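Serine protease inhibitor (Thermoanaerobacter tengcongensis, PDB 2PEF) probably inhibits serine proteases, as a thermophilic member of the serpin family, and is captured here in the latent state. Local coordinates at residues T45-D50 and D69-L74; Y75-K80 and T360-F365; A123-S128 and N150-E155. All blocks are in the same frame, centred on the assembly; numbering follows the deposited sequence.

Interaction 1: T45-D50 and D69-L74; sequences TANGAD and DLNKYL
N47, just past A46, faces N71 of helix 67-80. T45 is still helical. Its OG1 is hydrogen-bonded to A41 O, and its carbonyl O accepts from G48 N. A46 opens a type I beta turn that runs to A49, closed by the bond from A49 N to A46 O. N47 is the second residue of this turn. With CG turned away from its own carbonyl carbon (chi1 -84°), its amide extends toward helix 67-80. The two amides form a reciprocal pair with two hydrogen bonds. N71 ND2 gives to N47 OD1 at 2.9 Å, almost straight at 172°, and stands somewhat tilted from the plane of the N47 carbonyl. The return bond, N47 ND2 to N71 OD1, is also 2.9 Å and falls on a lone pair in the plane of the N71 carbonyl. The amide planes are only 24° apart, so both bonds can form at once. The pair ties the turn after one helix of the serpin helical region to helix 67-80. I111 of helix 106-116 touches both asparagines. The pair is buried, and further bonds fix which way each amide is turned. N47 ND2 also gives to A43 O, and N71 OD1 is also bonded to Y116 OH. Beyond N47, G48 and A49 finish the turn, and the backbone of D50 pairs with D293.

Interaction 2: Y75-K80 and T360-F365; sequences YTYMKK and TNLPIF
A beta hairpin near the C-terminus of the serpin fold meets helix 67-80 here, through Y77 on the helix and T360, L362 and I364 on the hairpin. Strand 345-357 runs antiparallel to strand 362-372, and T360 lies in the turn between them. With CG opposite the backbone N (chi1 -168°), the ring of Y77 extends from the helix toward the hairpin, with the hydroxyl leading. Three side chains gather round that end. T360 CG2 sits at the ring edge, 4.0 Å from Y77 CE1. L362 comes in obliquely, with CD1 4.1 Å from Y77 CZ. The CB of I364 does not point at the helix, but the end of its chain comes nearer, and CD1 lies 3.8 Å from Y77 OH. The hydroxyl is buried, and its hydrogen-bond partner is D357 OD2. T360 OG1 is bonded to the same carboxylate oxygen, so D357 holds both hydroxyl groups in place. The two hydroxyls are neighbours, not partners, with Y77 OH 3.6 Å from T360 OG1. F9 of helix 7-22 meets the Y77 ring and also touches L362, while L36 of helix 35-46 touches Y77 and I364. I364 and F365 both face I355, a classic beta bulge at the corner of the strand. T360 also makes an ST turn: L362 N gives to T360 OG1 at 3.1 Å, with an N-H...O angle of 159°.

Interaction 3: A123-S128 and N150-E155; sequences AAFDSS and NKIDPE
I152 lays its side chain against F125 and D126. I152 CB lies 4.1 Å from F125 O. At CB the chain splits. CG2 lies opposite the backbone N, which turns it to F125, and it meets that residue twice. I152 CG2 is 3.6 Å from F125 O. I152 CG2 also comes to 3.9 Å from F125 CD2, approaching the ring obliquely. The other branch runs through CG1, extended (chi2 171°), to the tip at CD1. There I152 CD1 lies 3.6 Å from D126 O. I152 CD1 is also 3.8 Å from F125 CA. The side chain thus lies along the backbone of the loop at F125-D126 as well as beside the ring. This loop joins strand 119-123 to helix 127-140, the helix that packs across the large sheet in serpins. I152 belongs to the loop that leads from that helix back to strand 158-169. The contact therefore brings this second loop beside the start of the helix, where T129 and V130 also touch I152. D126 is the N-cap, and its OD2 accepts a weak bond from S128 N. With an alanine here in place of I152, both branches that touch F125 and D126 are lost, and a gap would probably open beside the F125 ring and the D126 carbonyl. The F125 ring also meets the ring of Y159, with planes about 30° apart. No hydrogen bond crosses between the segments.

Interactions 1 and 2 use successive parts of helix 67-80, and their centres are 16 Å apart. The first ties the helix to the turn after helix 35-46; the second ties it to the C-terminal hairpin, 280 residues later. One helix thus links a nearby helical neighbour with the far end of the chain. Interaction 3 lies apart, its centre 27 Å from interaction 1 and 33 Å from interaction 2. It is nested in the loop closed by interaction 2. It sits by helix 127-140 and the approach to strand 158-169. Strand 158-169 pairs with strand 322-331, which follows strand 310-318 and is probably the inserted reactive loop, as expected of a latent serpin.

Interaction 1: T45-D50 and D69-L74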
# COMPACT_ATOMS: atom_id res chain seq x y z
N THR A 45 -14.13 2.48 -5.80
CA THR A 45 -15.16 3.20 -5.06
C THR A 45 -15.60 4.46 -5.82
O THR A 45 -16.79 4.77 -5.85
CB THR A 45 -14.67 3.58 -3.64
OG1 THR A 45 -14.19 2.41 -2.97
CG2 THR A 45 -15.80 4.19 -2.82
N ALA A 46 -14.65 5.15 -6.45
CA ALA A 46 -14.92 6.39 -7.17
C ALA A 46 -15.86 6.20 -8.36
O ALA A 46 -16.56 7.14 -8.76
CB ALA A 46 -13.62 7.06 -7.61
N ASN A 47 -15.88 4.99 -8.92
CA ASN A 47 -16.76 4.67 -10.04
C ASN A 47 -18.23 4.58 -9.66
O ASN A 47 -19.09 4.47 -10.53
CB ASN A 47 -16.30 3.37 -10.72
CG ASN A 47 -15.19 3.61 -11.72
OD1 ASN A 47 -15.45 4.03 -12.85
ND2 ASN A 47 -13.96 3.35 -11.32
N GLY A 48 -18.50 4.64 -8.36
CA GLY A 48 -19.87 4.69 -7.86
C GLY A 48 -20.28 6.09 -7.47
O GLY A 48 -21.44 6.33 -7.13
N ALA A 49 -19.33 7.02 -7.51
CA ALA A 49 -19.58 8.40 -7.09
C ALA A 49 -20.05 9.29 -8.24
O ALA A 49 -19.80 8.99 -9.41
CB ALA A 49 -18.33 8.99 -6.44
N ASP A 50 -20.76 10.36 -7.89
CA ASP A 50 -21.22 11.35 -8.86
C ASP A 50 -20.97 12.74 -8.30
O ASP A 50 -20.62 12.90 -7.13
CB ASP A 50 -22.72 11.16 -9.15
CG ASP A 50 -23.13 11.67 -10.53
OD1 ASP A 50 -22.30 12.31 -11.22
OD2 ASP A 50 -24.29 11.43 -10.92
N ASP A 69 -10.18 7.79 -17.30
CA ASP A 69 -8.77 7.65 -17.65
C ASP A 69 -7.98 6.89 -16.58
O ASP A 69 -7.12 6.07 -16.91
CB ASP A 69 -8.13 9.02 -17.93
CG ASP A 69 -8.44 9.55 -19.33
OD1 ASP A 69 -8.99 8.79 -20.16
OD2 ASP A 69 -8.11 10.72 -19.60
N LEU A 70 -8.28 7.17 -15.31
CA LEU A 70 -7.65 6.45 -14.21
C LEU A 70 -7.93 4.95 -14.28
O LEU A 70 -7.04 4.14 -14.00
CB LEU A 70 -8.06 7.03 -12.85
CG LEU A 70 -7.25 6.54 -11.64
CD1 LEU A 70 -5.81 7.03 -11.68
CD2 LEU A 70 -7.91 6.95 -10.33
N ASN A 71 -9.16 4.60 -14.66
CA ASN A 71 -9.55 3.21 -14.89
C ASN A 71 -8.66 2.56 -15.94
O ASN A 71 -8.15 1.45 -15.74
CB ASN A 71 -11.01 3.11 -15.37
CG ASN A 71 -12.01 3.39 -14.27
OD1 ASN A 71 -11.68 3.40 -13.08
ND2 ASN A 71 -13.26 3.63 -14.66
N LYS A 72 -8.47 3.26 -17.06
CA LYS A 72 -7.64 2.75 -18.15
C LYS A 72 -6.19 2.60 -17.69
O LYS A 72 -5.55 1.57 -17.94
CB LYS A 72 -7.73 3.66 -19.37
CG LYS A 72 -9.12 3.74 -19.97
CD LYS A 72 -9.10 4.37 -21.35
CE LYS A 72 -10.50 4.43 -21.95
NZ LYS A 72 -11.33 5.50 -21.33
N TYR A 73 -5.68 3.62 -17.01
CA TYR A 73 -4.31 3.60 -16.48
C TYR A 73 -4.09 2.43 -15.53
O TYR A 73 -3.09 1.71 -15.63
CB TYR A 73 -4.01 4.90 -15.73
CG TYR A 73 -3.54 6.07 -16.56
CD1 TYR A 73 -4.08 7.34 -16.36
CD2 TYR A 73 -2.53 5.93 -17.52
CE1 TYR A 73 -3.64 8.44 -17.09
CE2 TYR A 73 -2.08 7.03 -18.26
CZ TYR A 73 -2.64 8.28 -18.03
OH TYR A 73 -2.22 9.37 -18.75
N LEU A 74 -5.00 2.26 -14.58
CA LEU A 74 -4.85 1.24 -13.55
C LEU A 74 -5.00 -0.17 -14.12
O LEU A 74 -4.24 -1.07 -13.76
CB LEU A 74 -5.81 1.48 -12.39
CG LEU A 74 -5.47 2.68 -11.50
CD1 LEU A 74 -6.53 2.88 -10.45
CD2 LEU A 74 -4.09 2.53 -10.85

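Interaction 2: Y75-K80 and T360-F365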
# COMPACT_ATOMS: atom_id res chain seq x y z
N TYR A 75 -5.97 -0.33 -15.01
CA TYR A 75 -6.12 -1.59 -15.74
C TYR A 75 -4.82 -1.95 -16.46
O TYR A 75 -4.36 -3.08 -16.38
CB TYR A 75 -7.28 -1.50 -16.73
CG TYR A 75 -7.31 -2.61 -17.75
CD1 TYR A 75 -7.77 -3.89 -17.41
CD2 TYR A 75 -6.88 -2.39 -19.06
CE1 TYR A 75 -7.80 -4.91 -18.35
CE2 TYR A 75 -6.89 -3.42 -20.00
CZ TYR A 75 -7.36 -4.67 -19.64
OH TYR A 75 -7.37 -5.67 -20.58
N THR A 76 -4.21 -0.97 -17.13
CA THR A 76 -2.99 -1.20 -17.88
C THR A 76 -1.81 -1.46 -16.94
O THR A 76 -0.99 -2.35 -17.19
CB THR A 76 -2.68 -0.02 -18.81
OG1 THR A 76 -3.86 0.30 -19.58
CG2 THR A 76 -1.54 -0.35 -19.76
N TYR A 77 -1.75 -0.68 -15.87
CA TYR A 77 -0.70 -0.83 -14.86
C TYR A 77 -0.71 -2.23 -14.26
O TYR A 77 0.32 -2.89 -14.20
CB TYR A 77 -0.84 0.23 -13.76
CG TYR A 77 0.37 0.31 -12.86
CD1 TYR A 77 1.63 0.63 -13.37
CD2 TYR A 77 0.25 0.08 -11.49
CE1 TYR A 77 2.74 0.72 -12.54
CE2 TYR A 77 1.36 0.17 -10.64
CZ TYR A 77 2.60 0.48 -11.18
OH TYR A 77 3.70 0.56 -10.35
N MET A 78 -1.89 -2.67 -13.82
CA MET A 78 -2.06 -4.01 -13.26
C MET A 78 -1.72 -5.11 -14.27
O MET A 78 -1.10 -6.12 -13.93
CB MET A 78 -3.49 -4.21 -12.74
CG MET A 78 -3.81 -3.43 -11.49
SD MET A 78 -5.40 -3.91 -10.80
CE MET A 78 -6.52 -3.02 -11.89
N LYS A 79 -2.11 -4.89 -15.53
CA LYS A 79 -1.85 -5.82 -16.61
C LYS A 79 -0.35 -6.00 -16.83
O LYS A 79 0.10 -7.10 -17.18
CB LYS A 79 -2.51 -5.33 -17.90
CG LYS A 79 -2.50 -6.32 -19.05
CD LYS A 79 -3.46 -5.88 -20.14
CE LYS A 79 -3.52 -6.88 -21.27
NZ LYS A 79 -4.65 -6.58 -22.20
N LYS A 80 0.42 -4.93 -16.61
CA LYS A 80 1.85 -4.93 -16.93
C LYS A 80 2.80 -5.14 -15.75
O LYS A 80 4.02 -5.30 -15.95
CB LYS A 80 2.22 -3.67 -17.72
CG LYS A 80 1.74 -3.71 -19.17
CD LYS A 80 2.15 -2.47 -19.97
CE LYS A 80 3.63 -2.46 -20.35
NZ LYS A 80 4.08 -3.70 -21.07
N THR A 360 8.75 2.12 -13.41
CA THR A 360 8.16 3.44 -13.14
C THR A 360 8.81 4.17 -11.96
O THR A 360 8.69 5.39 -11.83
CB THR A 360 6.65 3.34 -12.82
OG1 THR A 360 6.47 2.53 -11.65
CG2 THR A 360 5.87 2.74 -13.99
N ASN A 361 9.49 3.41 -11.10
CA ASN A 361 10.01 3.89 -9.81
C ASN A 361 8.92 4.18 -8.76
O ASN A 361 9.19 4.76 -7.71
CB ASN A 361 10.96 5.07 -9.98
CG ASN A 361 12.28 4.66 -10.58
OD1 ASN A 361 12.69 3.50 -10.47
ND2 ASN A 361 12.97 5.60 -11.22
N LEU A 362 7.70 3.72 -9.04
CA LEU A 362 6.58 3.87 -8.10
C LEU A 362 6.67 2.90 -6.93
O LEU A 362 7.01 1.73 -7.11
CB LEU A 362 5.25 3.69 -8.83
CG LEU A 362 4.83 4.82 -9.78
CD1 LEU A 362 3.64 4.39 -10.63
CD2 LEU A 362 4.52 6.10 -9.01
N PRO A 363 6.36 3.38 -5.71
CA PRO A 363 6.42 2.50 -4.54
C PRO A 363 5.18 1.63 -4.36
O PRO A 363 4.10 2.13 -4.05
CB PRO A 363 6.55 3.49 -3.38
CG PRO A 363 5.82 4.71 -3.84
CD PRO A 363 5.97 4.76 -5.35
N ILE A 364 5.35 0.33 -4.57
CA ILE A 364 4.29 -0.65 -4.30
C ILE A 364 4.01 -0.68 -2.80
O ILE A 364 2.85 -0.68 -2.38
CB ILE A 364 4.66 -2.07 -4.81
CG1 ILE A 364 5.07 -2.04 -6.29
CG2 ILE A 364 3.53 -3.07 -4.55
CD1 ILE A 364 3.98 -1.63 -7.27
N PHE A 365 5.08 -0.71 -2.01
CA PHE A 365 5.04 -0.58 -0.56
C PHE A 365 6.03 0.50 -0.13
O PHE A 365 7.08 0.68 -0.76
CB PHE A 365 5.43 -1.91 0.11
CG PHE A 365 4.38 -2.97 0.01
CD1 PHE A 365 4.29 -3.79 -1.12
CD2 PHE A 365 3.48 -3.18 1.06
CE1 PHE A 365 3.32 -4.79 -1.21
CE2 PHE A 365 2.50 -4.17 0.98
CZ PHE A 365 2.42 -4.97 -0.15

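Interaction 3: A123-S128 and N150-E155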
# COMPACT_ATOMS: atom_id res chain seq x y z
N ALA A 123 -24.07 -11.16 -0.97
CA ALA A 123 -23.88 -11.73 0.36
C ALA A 123 -25.03 -11.47 1.33
O ALA A 123 -25.82 -10.54 1.14
CB ALA A 123 -22.55 -11.26 0.95
N ALA A 124 -25.11 -12.29 2.37
CA ALA A 124 -26.14 -12.17 3.40
C ALA A 124 -25.80 -11.10 4.43
O ALA A 124 -26.70 -10.55 5.08
CB ALA A 124 -26.36 -13.51 4.08
N PHE A 125 -24.51 -10.81 4.58
CA PHE A 125 -23.99 -9.87 5.58
C PHE A 125 -24.31 -10.31 7.01
O PHE A 125 -24.71 -9.51 7.86
CB PHE A 125 -24.44 -8.42 5.28
CG PHE A 125 -23.51 -7.67 4.35
CD1 PHE A 125 -23.18 -8.18 3.10
CD2 PHE A 125 -22.97 -6.44 4.73
CE1 PHE A 125 -22.33 -7.49 2.25
CE2 PHE A 125 -22.12 -5.74 3.88
CZ PHE A 125 -21.80 -6.27 2.64
N ASP A 126 -24.13 -11.60 7.26
CA ASP A 126 -24.21 -12.17 8.61
C ASP A 126 -22.84 -12.67 9.06
O ASP A 126 -21.82 -12.29 8.47
CB ASP A 126 -25.27 -13.28 8.68
CG ASP A 126 -25.11 -14.35 7.60
OD1 ASP A 126 -26.12 -15.01 7.28
OD2 ASP A 126 -23.99 -14.55 7.08
N SER A 127 -22.81 -13.51 10.09
CA SER A 127 -21.55 -14.05 10.62
C SER A 127 -20.79 -14.90 9.61
O SER A 127 -19.56 -14.94 9.63
CB SER A 127 -21.81 -14.85 11.91
OG SER A 127 -22.63 -15.98 11.66
N SER A 128 -21.52 -15.56 8.71
CA SER A 128 -20.90 -16.38 7.66
C SER A 128 -20.24 -15.53 6.58
O SER A 128 -19.27 -15.97 5.96
CB SER A 128 -21.92 -17.33 7.05
OG SER A 128 -22.30 -18.31 8.01
N ASN A 150 -14.25 -8.54 12.17
CA ASN A 150 -14.76 -9.53 13.12
C ASN A 150 -16.29 -9.58 13.16
O ASN A 150 -16.87 -10.64 13.42
CB ASN A 150 -14.21 -9.26 14.53
CG ASN A 150 -12.72 -9.58 14.66
OD1 ASN A 150 -12.03 -9.82 13.67
ND2 ASN A 150 -12.23 -9.57 15.90
N LYS A 151 -16.92 -8.44 12.91
CA LYS A 151 -18.38 -8.31 12.96
C LYS A 151 -18.91 -7.45 11.81
O LYS A 151 -18.16 -6.67 11.22
CB LYS A 151 -18.81 -7.72 14.30
N ILE A 152 -20.19 -7.60 11.50
CA ILE A 152 -20.85 -6.77 10.49
C ILE A 152 -21.89 -5.87 11.16
O ILE A 152 -22.76 -6.35 11.89
CB ILE A 152 -21.44 -7.61 9.33
CG1 ILE A 152 -20.31 -8.06 8.39
CG2 ILE A 152 -22.49 -6.82 8.55
CD1 ILE A 152 -20.71 -9.08 7.34
N ASP A 153 -21.77 -4.57 10.91
CA ASP A 153 -22.68 -3.57 11.45
C ASP A 153 -24.03 -3.62 10.72
O ASP A 153 -24.07 -3.94 9.53
CB ASP A 153 -22.05 -2.17 11.33
CG ASP A 153 -20.76 -2.04 12.13
OD1 ASP A 153 -20.83 -2.07 13.38
OD2 ASP A 153 -19.68 -1.90 11.52
N PRO A 154 -25.14 -3.32 11.43
CA PRO A 154 -26.49 -3.41 10.86
C PRO A 154 -26.73 -2.49 9.65
O PRO A 154 -27.59 -2.80 8.80
CB PRO A 154 -27.40 -2.99 12.02
CG PRO A 154 -26.51 -2.23 12.95
CD PRO A 154 -25.17 -2.88 12.84
N GLU A 155 -25.98 -1.39 9.58
CA GLU A 155 -26.14 -0.41 8.50
C GLU A 155 -25.41 -0.79 7.21
O GLU A 155 -25.71 -0.23 6.15
CB GLU A 155 -25.67 0.98 8.98